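Local coordinates for D-alanyl-D-alanine carboxypeptidase (Vibrio cholerae, PDB 5TR7), which probably removes the terminal D-alanine from peptidoglycan precursor peptides, as a penicillin-binding serine carboxypeptidase of the peptidase S11 family, at residues S74-V79 and Q97-A102; I170-Q174 and N185-W191; G129-H134 and L146-D152. All blocks are in the same frame, centred on the assembly; numbering follows the deposited sequence.

Contact 1 of 3, residues S74-V79 and Q97-A102; sequences SSKMFV and QSGNDA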
loop_
_atom_site.group_PDB
_atom_site.type_symbol
_atom_site.label_atom_id
_atom_site.label_comp_id
_atom_site.label_asym_id
_atom_site.label_seq_id
_atom_site.Cartn_x
_atom_site.Cartn_y
_atom_site.Cartn_z
ATOM N N SER A 74 -6.035 -12.061 -10.531
ATOM C CA SER A 74 -5.564 -10.941 -9.749
ATOM C C SER A 74 -4.840 -9.921 -10.642
ATOM O O SER A 74 -4.432 -10.201 -11.728
ATOM C CB SER A 74 -4.636 -11.388 -8.625
ATOM O OG SER A 74 -3.526 -12.054 -9.113
ATOM N N SER A 75 -4.688 -8.752 -10.125
ATOM C CA SER A 75 -4.116 -7.667 -10.817
ATOM C C SER A 75 -2.632 -7.963 -11.184
ATOM O O SER A 75 -1.848 -8.562 -10.395
ATOM C CB SER A 75 -4.300 -6.438 -9.903
ATOM O OG SER A 75 -3.781 -5.322 -10.537
ATOM N N LYS A 76 -2.296 -7.569 -12.421
ATOM C CA LYS A 76 -0.981 -7.758 -13.028
ATOM C C LYS A 76 -0.511 -6.595 -13.849
ATOM O O LYS A 76 -1.327 -5.869 -14.472
ATOM C CB LYS A 76 -1.051 -8.905 -14.021
ATOM C CG LYS A 76 -1.291 -10.303 -13.447
ATOM C CD LYS A 76 -1.663 -11.290 -14.574
ATOM C CE LYS A 76 -3.107 -11.078 -15.080
ATOM N NZ LYS A 76 -4.158 -11.537 -14.149
ATOM N N MET A 77 0.820 -6.437 -13.903
ATOM C CA MET A 77 1.434 -5.433 -14.767
ATOM C C MET A 77 1.558 -5.989 -16.201
ATOM O O MET A 77 1.661 -5.237 -17.195
ATOM C CB MET A 77 2.811 -5.097 -14.229
ATOM C CG MET A 77 3.620 -4.108 -15.106
ATOM S SD MET A 77 5.093 -3.665 -14.213
ATOM C CE MET A 77 5.903 -2.742 -15.531
ATOM N N PHE A 78 1.521 -7.323 -16.278
ATOM C CA PHE A 78 1.638 -8.101 -17.504
ATOM C C PHE A 78 3.059 -8.250 -17.987
ATOM O O PHE A 78 3.385 -7.988 -19.128
ATOM C CB PHE A 78 0.678 -7.664 -18.593
ATOM C CG PHE A 78 -0.741 -7.923 -18.222
ATOM C CD1 PHE A 78 -1.250 -9.209 -18.284
ATOM C CD2 PHE A 78 -1.520 -6.919 -17.740
ATOM C CE1 PHE A 78 -2.529 -9.482 -17.899
ATOM C CE2 PHE A 78 -2.836 -7.183 -17.362
ATOM C CZ PHE A 78 -3.336 -8.468 -17.455
ATOM N N VAL A 79 3.883 -8.708 -17.060
ATOM C CA VAL A 79 5.278 -8.873 -17.311
ATOM C C VAL A 79 5.574 -10.270 -17.862
ATOM O O VAL A 79 4.948 -11.249 -17.442
ATOM C CB VAL A 79 5.933 -8.464 -15.969
ATOM C CG1 VAL A 79 7.018 -9.358 -15.474
ATOM C CG2 VAL A 79 6.264 -6.977 -16.017
ATOM N N GLN A 97 -0.738 -0.016 -10.357
ATOM C CA GLN A 97 -1.512 -1.096 -10.937
ATOM C C GLN A 97 -1.729 -2.214 -9.942
ATOM O O GLN A 97 -2.506 -3.101 -10.216
ATOM C CB GLN A 97 -0.796 -1.681 -12.159
ATOM C CG GLN A 97 -0.335 -0.672 -13.206
ATOM C CD GLN A 97 0.241 -1.314 -14.432
ATOM O OE1 GLN A 97 0.955 -2.314 -14.332
ATOM N NE2 GLN A 97 -0.044 -0.726 -15.618
ATOM N N SER A 98 -0.993 -2.235 -8.831
ATOM C CA SER A 98 -1.176 -3.285 -7.828
ATOM C C SER A 98 -0.832 -4.632 -8.463
ATOM O O SER A 98 -1.458 -5.660 -8.190
ATOM C CB SER A 98 -2.657 -3.243 -7.317
ATOM O OG SER A 98 -2.714 -3.806 -6.037
ATOM N N GLY A 99 0.194 -4.654 -9.295
ATOM C CA GLY A 99 0.541 -5.894 -10.005
ATOM C C GLY A 99 1.340 -6.892 -9.170
ATOM O O GLY A 99 2.418 -6.582 -8.714
ATOM N N ASN A 100 0.784 -8.065 -8.924
ATOM C CA ASN A 100 1.467 -9.087 -8.149
ATOM C C ASN A 100 2.751 -9.602 -8.801
ATOM O O ASN A 100 3.702 -9.984 -8.094
ATOM C CB ASN A 100 0.552 -10.290 -7.943
ATOM C CG ASN A 100 -0.641 -10.004 -7.086
ATOM O OD1 ASN A 100 -0.682 -9.058 -6.341
ATOM N ND2 ASN A 100 -1.620 -10.841 -7.207
ATOM N N ASP A 101 2.717 -9.703 -10.148
ATOM C CA ASP A 101 3.870 -10.132 -10.937
ATOM C C ASP A 101 5.068 -9.198 -10.682
ATOM O O ASP A 101 6.211 -9.652 -10.350
ATOM C CB ASP A 101 3.515 -10.320 -12.431
ATOM C CG ASP A 101 2.829 -9.061 -13.094
ATOM O OD1 ASP A 101 2.407 -8.146 -12.349
ATOM O OD2 ASP A 101 2.701 -9.011 -14.369
ATOM N N ALA A 102 4.803 -7.895 -10.739
ATOM C CA ALA A 102 5.860 -6.906 -10.522
ATOM C C ALA A 102 6.424 -6.983 -9.091
ATOM O O ALA A 102 7.590 -6.662 -8.878
ATOM C CB ALA A 102 5.349 -5.506 -10.779
#

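Contact 2 of 3, residues I170-Q174 and N185-W191; sequences IYSEQ and NRNGLLW. With NO2 (nitrite ion), chain F.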
loop_
_atom_site.group_PDB
_atom_site.type_symbol
_atom_site.label_atom_id
_atom_site.label_comp_id
_atom_site.label_asym_id
_atom_site.label_seq_id
_atom_site.Cartn_x
_atom_site.Cartn_y
_atom_site.Cartn_z
ATOM N N ILE A 170 4.884 8.556 -5.778
ATOM C CA ILE A 170 4.329 7.742 -6.834
ATOM C C ILE A 170 2.846 7.340 -6.583
ATOM O O ILE A 170 2.144 7.075 -7.522
ATOM C CB ILE A 170 5.232 6.537 -7.094
ATOM C CG1 ILE A 170 6.651 6.990 -7.493
ATOM C CG2 ILE A 170 4.678 5.661 -8.215
ATOM C CD1 ILE A 170 7.646 5.810 -7.586
ATOM N N TYR A 171 2.376 7.397 -5.332
ATOM C CA TYR A 171 1.047 6.976 -4.988
ATOM C C TYR A 171 -0.040 7.932 -5.493
ATOM O O TYR A 171 -1.249 7.590 -5.485
ATOM C CB TYR A 171 0.970 6.739 -3.494
ATOM C CG TYR A 171 1.678 5.461 -3.010
ATOM C CD1 TYR A 171 3.021 5.409 -2.703
ATOM C CD2 TYR A 171 0.979 4.312 -2.868
ATOM C CE1 TYR A 171 3.619 4.219 -2.249
ATOM C CE2 TYR A 171 1.525 3.132 -2.426
ATOM C CZ TYR A 171 2.834 3.089 -2.098
ATOM O OH TYR A 171 3.281 1.899 -1.689
ATOM N N SER A 172 0.365 9.136 -5.925
ATOM C CA SER A 172 -0.630 10.065 -6.426
ATOM C C SER A 172 -0.706 10.058 -7.918
ATOM O O SER A 172 -1.505 10.810 -8.482
ATOM C CB SER A 172 -0.433 11.451 -5.886
ATOM O OG SER A 172 0.846 11.842 -6.151
ATOM N N GLU A 173 0.064 9.184 -8.579
ATOM C CA GLU A 173 -0.016 9.022 -10.038
ATOM C C GLU A 173 -1.299 8.232 -10.282
ATOM O O GLU A 173 -1.566 7.225 -9.630
ATOM C CB GLU A 173 1.258 8.411 -10.620
ATOM C CG GLU A 173 2.488 9.304 -10.403
ATOM C CD GLU A 173 3.807 8.720 -10.964
ATOM O OE1 GLU A 173 3.830 7.798 -11.818
ATOM O OE2 GLU A 173 4.877 9.211 -10.514
ATOM N N GLN A 174 -2.102 8.710 -11.202
ATOM C CA GLN A 174 -3.446 8.168 -11.479
ATOM C C GLN A 174 -3.511 7.013 -12.408
ATOM O O GLN A 174 -4.566 6.298 -12.470
ATOM C CB GLN A 174 -4.312 9.317 -12.054
ATOM C CG GLN A 174 -4.576 10.366 -10.982
ATOM C CD GLN A 174 -5.543 11.477 -11.407
ATOM O OE1 GLN A 174 -5.872 11.663 -12.563
ATOM N NE2 GLN A 174 -6.000 12.197 -10.454
ATOM N N ASN A 185 -5.108 3.941 -11.169
ATOM C CA ASN A 185 -4.962 3.847 -9.755
ATOM C C ASN A 185 -6.371 3.738 -9.196
ATOM O O ASN A 185 -7.189 4.585 -9.500
ATOM C CB ASN A 185 -4.284 5.127 -9.229
ATOM C CG ASN A 185 -3.831 4.998 -7.853
ATOM O OD1 ASN A 185 -4.531 4.421 -7.016
ATOM N ND2 ASN A 185 -2.599 5.528 -7.580
ATOM N N ARG A 186 -6.657 2.691 -8.440
ATOM C CA ARG A 186 -7.962 2.419 -7.823
ATOM C C ARG A 186 -8.301 3.327 -6.649
ATOM O O ARG A 186 -9.390 3.236 -6.089
ATOM C CB ARG A 186 -7.942 0.961 -7.306
ATOM C CG ARG A 186 -8.076 -0.174 -8.295
ATOM C CD ARG A 186 -9.517 -0.754 -8.249
ATOM N NE ARG A 186 -9.508 -2.222 -8.296
ATOM C CZ ARG A 186 -10.457 -3.053 -7.824
ATOM N NH1 ARG A 186 -10.277 -4.355 -7.902
ATOM N NH2 ARG A 186 -11.553 -2.649 -7.229
ATOM N N ASN A 187 -7.366 4.178 -6.178
ATOM C CA ASN A 187 -7.722 5.129 -5.134
ATOM C C ASN A 187 -8.473 6.341 -5.764
ATOM O O ASN A 187 -7.880 7.343 -6.197
ATOM C CB ASN A 187 -6.469 5.566 -4.427
ATOM C CG ASN A 187 -6.720 6.530 -3.325
ATOM O OD1 ASN A 187 -7.846 6.739 -2.892
ATOM N ND2 ASN A 187 -5.639 7.131 -2.831
ATOM N N GLY A 188 -9.775 6.210 -5.833
ATOM C CA GLY A 188 -10.669 7.202 -6.419
ATOM C C GLY A 188 -10.608 8.559 -5.751
ATOM O O GLY A 188 -10.800 9.584 -6.411
ATOM N N LEU A 189 -10.229 8.588 -4.470
ATOM C CA LEU A 189 -10.088 9.870 -3.782
ATOM C C LEU A 189 -9.038 10.780 -4.383
ATOM O O LEU A 189 -9.082 11.997 -4.161
ATOM C CB LEU A 189 -9.865 9.691 -2.285
ATOM C CG LEU A 189 -11.084 9.194 -1.480
ATOM C CD1 LEU A 189 -10.639 9.117 -0.049
ATOM C CD2 LEU A 189 -12.325 10.097 -1.574
ATOM N N LEU A 190 -8.153 10.233 -5.217
ATOM C CA LEU A 190 -7.149 11.068 -5.911
ATOM C C LEU A 190 -7.818 12.079 -6.852
ATOM O O LEU A 190 -7.217 13.077 -7.170
ATOM C CB LEU A 190 -6.231 10.207 -6.725
ATOM C CG LEU A 190 -5.291 9.301 -5.921
ATOM C CD1 LEU A 190 -4.565 8.359 -6.897
ATOM C CD2 LEU A 190 -4.306 10.099 -5.080
ATOM N N TRP A 191 -9.053 11.782 -7.301
ATOM C CA TRP A 191 -9.804 12.637 -8.230
ATOM C C TRP A 191 -10.728 13.641 -7.510
ATOM O O TRP A 191 -11.348 14.495 -8.148
ATOM C CB TRP A 191 -10.657 11.728 -9.144
ATOM C CG TRP A 191 -9.929 11.120 -10.269
ATOM C CD1 TRP A 191 -9.859 11.618 -11.537
ATOM C CD2 TRP A 191 -9.153 9.919 -10.275
ATOM N NE1 TRP A 191 -9.108 10.794 -12.330
ATOM C CE2 TRP A 191 -8.647 9.753 -11.581
ATOM C CE3 TRP A 191 -8.852 8.949 -9.312
ATOM C CZ2 TRP A 191 -7.834 8.679 -11.945
ATOM C CZ3 TRP A 191 -8.010 7.887 -9.676
ATOM C CH2 TRP A 191 -7.576 7.730 -10.982
HETATM N N NO2 F . -11.672 3.610 -4.065
HETATM O O1 NO2 F . -11.887 4.434 -4.930
HETATM O O2 NO2 F . -12.369 2.433 -4.282
HETATM O O HOH W 1 -3.084 6.313 -3.932
#

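Contact 3 of 3, residues G129-H134 and L146-D152; sequences GMKNSH and LYSTPYD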
loop_
_atom_site.group_PDB
_atom_site.type_symbol
_atom_site.label_atom_id
_atom_site.label_comp_id
_atom_site.label_asym_id
_atom_site.label_seq_id
_atom_site.Cartn_x
_atom_site.Cartn_y
_atom_site.Cartn_z
ATOM N N GLY A 129 7.717 -0.576 14.412
ATOM C CA GLY A 129 6.708 -0.665 15.491
ATOM C C GLY A 129 5.386 -1.351 15.097
ATOM O O GLY A 129 4.376 -1.259 15.765
ATOM N N MET A 130 5.434 -2.112 14.020
ATOM C CA MET A 130 4.290 -2.903 13.567
ATOM C C MET A 130 4.374 -4.260 14.315
ATOM O O MET A 130 4.566 -5.303 13.717
ATOM C CB MET A 130 4.354 -3.086 12.049
ATOM C CG MET A 130 4.394 -1.736 11.304
ATOM S SD MET A 130 4.666 -1.949 9.565
ATOM C CE MET A 130 3.247 -2.880 8.988
ATOM N N LYS A 131 4.129 -4.233 15.603
ATOM C CA LYS A 131 4.240 -5.420 16.456
ATOM C C LYS A 131 3.163 -6.482 16.242
ATOM O O LYS A 131 3.315 -7.577 16.725
ATOM C CB LYS A 131 4.262 -4.957 17.902
ATOM C CG LYS A 131 5.243 -3.804 18.128
ATOM C CD LYS A 131 5.500 -3.580 19.598
ATOM C CE LYS A 131 4.220 -3.159 20.305
ATOM N NZ LYS A 131 4.448 -2.885 21.760
ATOM N N ASN A 132 2.099 -6.165 15.495
ATOM C CA ASN A 132 1.058 -7.137 15.209
ATOM C C ASN A 132 0.931 -7.424 13.719
ATOM O O ASN A 132 -0.148 -7.669 13.200
ATOM C CB ASN A 132 -0.258 -6.649 15.797
ATOM C CG ASN A 132 -0.297 -6.726 17.312
ATOM O OD1 ASN A 132 0.279 -7.591 17.945
ATOM N ND2 ASN A 132 -1.066 -5.854 17.881
ATOM N N SER A 133 2.062 -7.424 13.041
ATOM C CA SER A 133 2.101 -7.700 11.631
ATOM C C SER A 133 3.128 -8.753 11.279
ATOM O O SER A 133 4.165 -8.826 11.910
ATOM C CB SER A 133 2.428 -6.408 10.868
ATOM O OG SER A 133 1.428 -5.407 11.100
ATOM N N HIS A 134 2.822 -9.590 10.304
ATOM C CA HIS A 134 3.787 -10.550 9.824
ATOM C C HIS A 134 3.502 -10.841 8.349
ATOM O O HIS A 134 2.384 -11.108 7.969
ATOM C CB HIS A 134 3.779 -11.836 10.631
ATOM C CG HIS A 134 4.895 -12.761 10.277
ATOM N ND1 HIS A 134 4.743 -13.836 9.436
ATOM C CD2 HIS A 134 6.199 -12.729 10.621
ATOM C CE1 HIS A 134 5.911 -14.435 9.285
ATOM N NE2 HIS A 134 6.809 -13.789 10.005
ATOM N N LEU A 146 0.096 -14.482 7.264
ATOM C CA LEU A 146 0.215 -13.133 6.666
ATOM C C LEU A 146 -0.887 -12.331 7.319
ATOM O O LEU A 146 -2.052 -12.605 7.110
ATOM C CB LEU A 146 0.069 -13.173 5.154
ATOM C CG LEU A 146 -0.030 -11.863 4.358
ATOM C CD1 LEU A 146 0.976 -10.819 4.773
ATOM C CD2 LEU A 146 0.108 -12.150 2.867
ATOM N N TYR A 147 -0.519 -11.384 8.167
ATOM C CA TYR A 147 -1.526 -10.575 8.864
ATOM C C TYR A 147 -0.991 -9.239 9.310
ATOM O O TYR A 147 0.211 -9.052 9.437
ATOM C CB TYR A 147 -2.075 -11.344 10.093
ATOM C CG TYR A 147 -1.010 -11.760 11.081
ATOM C CD1 TYR A 147 -0.418 -10.829 11.952
ATOM C CD2 TYR A 147 -0.591 -13.062 11.141
ATOM C CE1 TYR A 147 0.579 -11.193 12.831
ATOM C CE2 TYR A 147 0.385 -13.470 12.041
ATOM C CZ TYR A 147 0.953 -12.561 12.870
ATOM O OH TYR A 147 1.895 -13.050 13.710
ATOM N N SER A 148 -1.900 -8.315 9.567
ATOM C CA SER A 148 -1.536 -7.015 10.072
ATOM C C SER A 148 -2.732 -6.495 10.823
ATOM O O SER A 148 -3.611 -7.285 11.194
ATOM C CB SER A 148 -1.100 -6.052 8.982
ATOM O OG SER A 148 -0.575 -4.863 9.558
ATOM N N THR A 149 -2.717 -5.196 11.123
ATOM C CA THR A 149 -3.812 -4.526 11.832
ATOM C C THR A 149 -3.948 -3.117 11.258
ATOM O O THR A 149 -2.973 -2.572 10.680
ATOM C CB THR A 149 -3.552 -4.358 13.354
ATOM O OG1 THR A 149 -2.448 -3.466 13.546
ATOM C CG2 THR A 149 -3.257 -5.684 14.059
ATOM N N PRO A 150 -5.148 -2.516 11.410
ATOM C CA PRO A 150 -5.339 -1.158 10.939
ATOM C C PRO A 150 -4.311 -0.198 11.496
ATOM O O PRO A 150 -3.864 0.704 10.783
ATOM C CB PRO A 150 -6.703 -0.782 11.487
ATOM C CG PRO A 150 -7.434 -2.076 11.534
ATOM C CD PRO A 150 -6.420 -3.141 11.798
ATOM N N TYR A 151 -4.000 -0.345 12.776
ATOM C CA TYR A 151 -3.040 0.539 13.388
ATOM C C TYR A 151 -1.669 0.363 12.741
ATOM O O TYR A 151 -1.051 1.357 12.354
ATOM C CB TYR A 151 -2.934 0.275 14.891
ATOM C CG TYR A 151 -1.918 1.144 15.552
ATOM C CD1 TYR A 151 -2.130 2.527 15.669
ATOM C CD2 TYR A 151 -0.730 0.623 16.028
ATOM C CE1 TYR A 151 -1.154 3.347 16.210
ATOM C CE2 TYR A 151 0.236 1.443 16.590
ATOM C CZ TYR A 151 -0.006 2.783 16.727
ATOM O OH TYR A 151 0.952 3.569 17.301
ATOM N N ASP A 152 -1.217 -0.883 12.599
ATOM C CA ASP A 152 0.078 -1.138 11.968
ATOM C C ASP A 152 0.129 -0.626 10.527
ATOM O O ASP A 152 1.160 -0.133 10.087
ATOM C CB ASP A 152 0.454 -2.595 12.009
ATOM C CG ASP A 152 0.775 -3.101 13.441
ATOM O OD1 ASP A 152 0.597 -2.370 14.450
ATOM O OD2 ASP A 152 1.226 -4.246 13.531
#

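Contact 1 of 3, residues S74-V79 and Q97-A102
Both carboxylate oxygens of D101 are gripped by backbone N-H groups. OD1 takes M77 N at 2.8 Å, nearly straight (177°) and on the syn lone pair. OD2 receives F78 N at 2.8 Å, also syn but strongly bent, together with V79 N, which arrives nearly along the C-O axis. D101 directly follows S98, G99 and N100, the SxN motif of penicillin-binding proteins, so its carboxylate straps the loop 74-79 to the start of helix 100-111. Its CG sits between its own backbone N and carbonyl carbon (chi1 53°), and this bend lets A102 N, a fourth donor, reach OD1 from above the carboxylate plane. Four N-H donors around one aspartate would favour its charged form.

S75 is held from two directions. Its OG, anti to the backbone N, gives a 2.6 Å bond to Q97 O, while its carbonyl O accepts N100 N at 3.1 Å. Between these bonds G99, the N-cap, passes close to K76 with CA atoms 3.9 Å apart, and having no side chain lets the backbones come so near. S75 thus grips the backbone on either side of S98. S98 OG bonds to K201 NZ, of a predicted substrate-binding residue, and N100 OD1 to NZ of K38, the predicted proton acceptor.

M77 adds an apolar side, its SD lying 3.9 Å from A102 CB. Q97 crosses it obliquely: NE2 is bonded to F176 O, whereas buried OE1, lacking a polar partner, rests 3.2 Å from M77 CA.

Contact 2 of 3, residues I170-Q174 and N185-W191
The side-chain amide of Q174 lies stacked on one face of the W191 indole, its CD 3.5 Å above the plane but shifted toward the rim, with the two planes 22° apart. G188 O sits in plane at the indole's edge. Q174 CG makes a CH-pi contact with the six-membered ring, 4.1 Å from CG to the centroid. A long, flat-ended glutamine suits this place because both its methylenes and its amide can cover an aromatic surface.

The amide of N185 uses both of its polar atoms. ND2 points almost in its own plane at E173 O, 2.9 Å away and almost head-on to that carbonyl. OD1 accepts N187 N, forming an Asx turn that bends the chain just after strand 181-184. Next to it, N185 N meets Q174 O at 2.7 Å, straight at the hydrogen but from above the carbonyl plane. These bonds close the base of the beta hairpin formed by strands 175-178 and 181-184.

L190 brings a branched methyl pair: CD1 is 3.7 Å from Y171 O, and CD2 packs on S172 CA. A water donates to Y171 O and accepts from N187 ND2, joining the segments again. The side chain of Y171 lies close to K201, a predicted substrate-binding residue, with its OH bonded to S42 OG.

Beyond the Asx turn, G188 N donates to O1 of a nitrite ion at 2.9 Å, and R236 NE also binds the ion, which probably came from the crystallisation liquor. The backbone N-H of G188, at the start of the 3-10 segment, is thus presented beside an arginine, which suggests, without proving, an affinity for small anions.

Contact 3 of 3, residues G129-H134 and L146-D152
H134 and Y147 form a single antiparallel bridge of the hydrogen-bonded kind, with H134 N to Y147 O at 2.8 Å and Y147 N to H134 O at 2.9 Å. CA-H...O contacts border it, S133 CA lying 3.2 Å from Y147 O and L146 CA equally near H134 O.

Hydroxyls and a carboxylate continue the contact. S148 OG donates to S133 OG over 2.6 Å, and S133 OG in turn donates to D152 OD2 at 2.7 Å, a short chain of hydrogen bonds that suits two small serines facing each other. OD2 accepts S133 OG on its anti lone pair and N132 N on its syn lone pair, so one oxygen secures the type I turn M130-S133, which follows the Schellman end of helix 114-127 at G129. D152 stands in the first turn of helix 150-163; T149 is the N-cap of that helix, OG1 accepting D152 N in a capping bond. One aspartate therefore links the incoming turn to the start of the next helix.

Carbon contacts flank these bonds. H134 CB lies over one face of the Y147 ring, a CH-pi contact 4.0 Å from CB to the centroid. T149 CG2 rests on N132 CB. M130 lies across D152, bent at chi3 (62°), which rests CE against the D152 carbonyl, 3.6 Å from D152 O.

From the N terminus, contact 1 closes first: 74-79 meets 97-102, enclosing strand 84-86 and helix 87-95. Contact 3 follows, where 129-134 and 146-152 shut an irregular loop connecting helix 114-127 to helix 150-163. Contact 2 comes last, joining 170-174 to 185-191 at the foot of the hairpin 175-184. The three loops run in series, with no nesting or crossing. Contacts 1 and 2 are about 17 Å apart between centres; the hairpin bridges them, its Q183 and F176 bonding to K76 and Q97. Separately, E173 ties the 170-174 loop to R92 of helix 87-95 by a salt bridge. The centre of contact 3 lies about 24 Å from those of contacts 1 and 2.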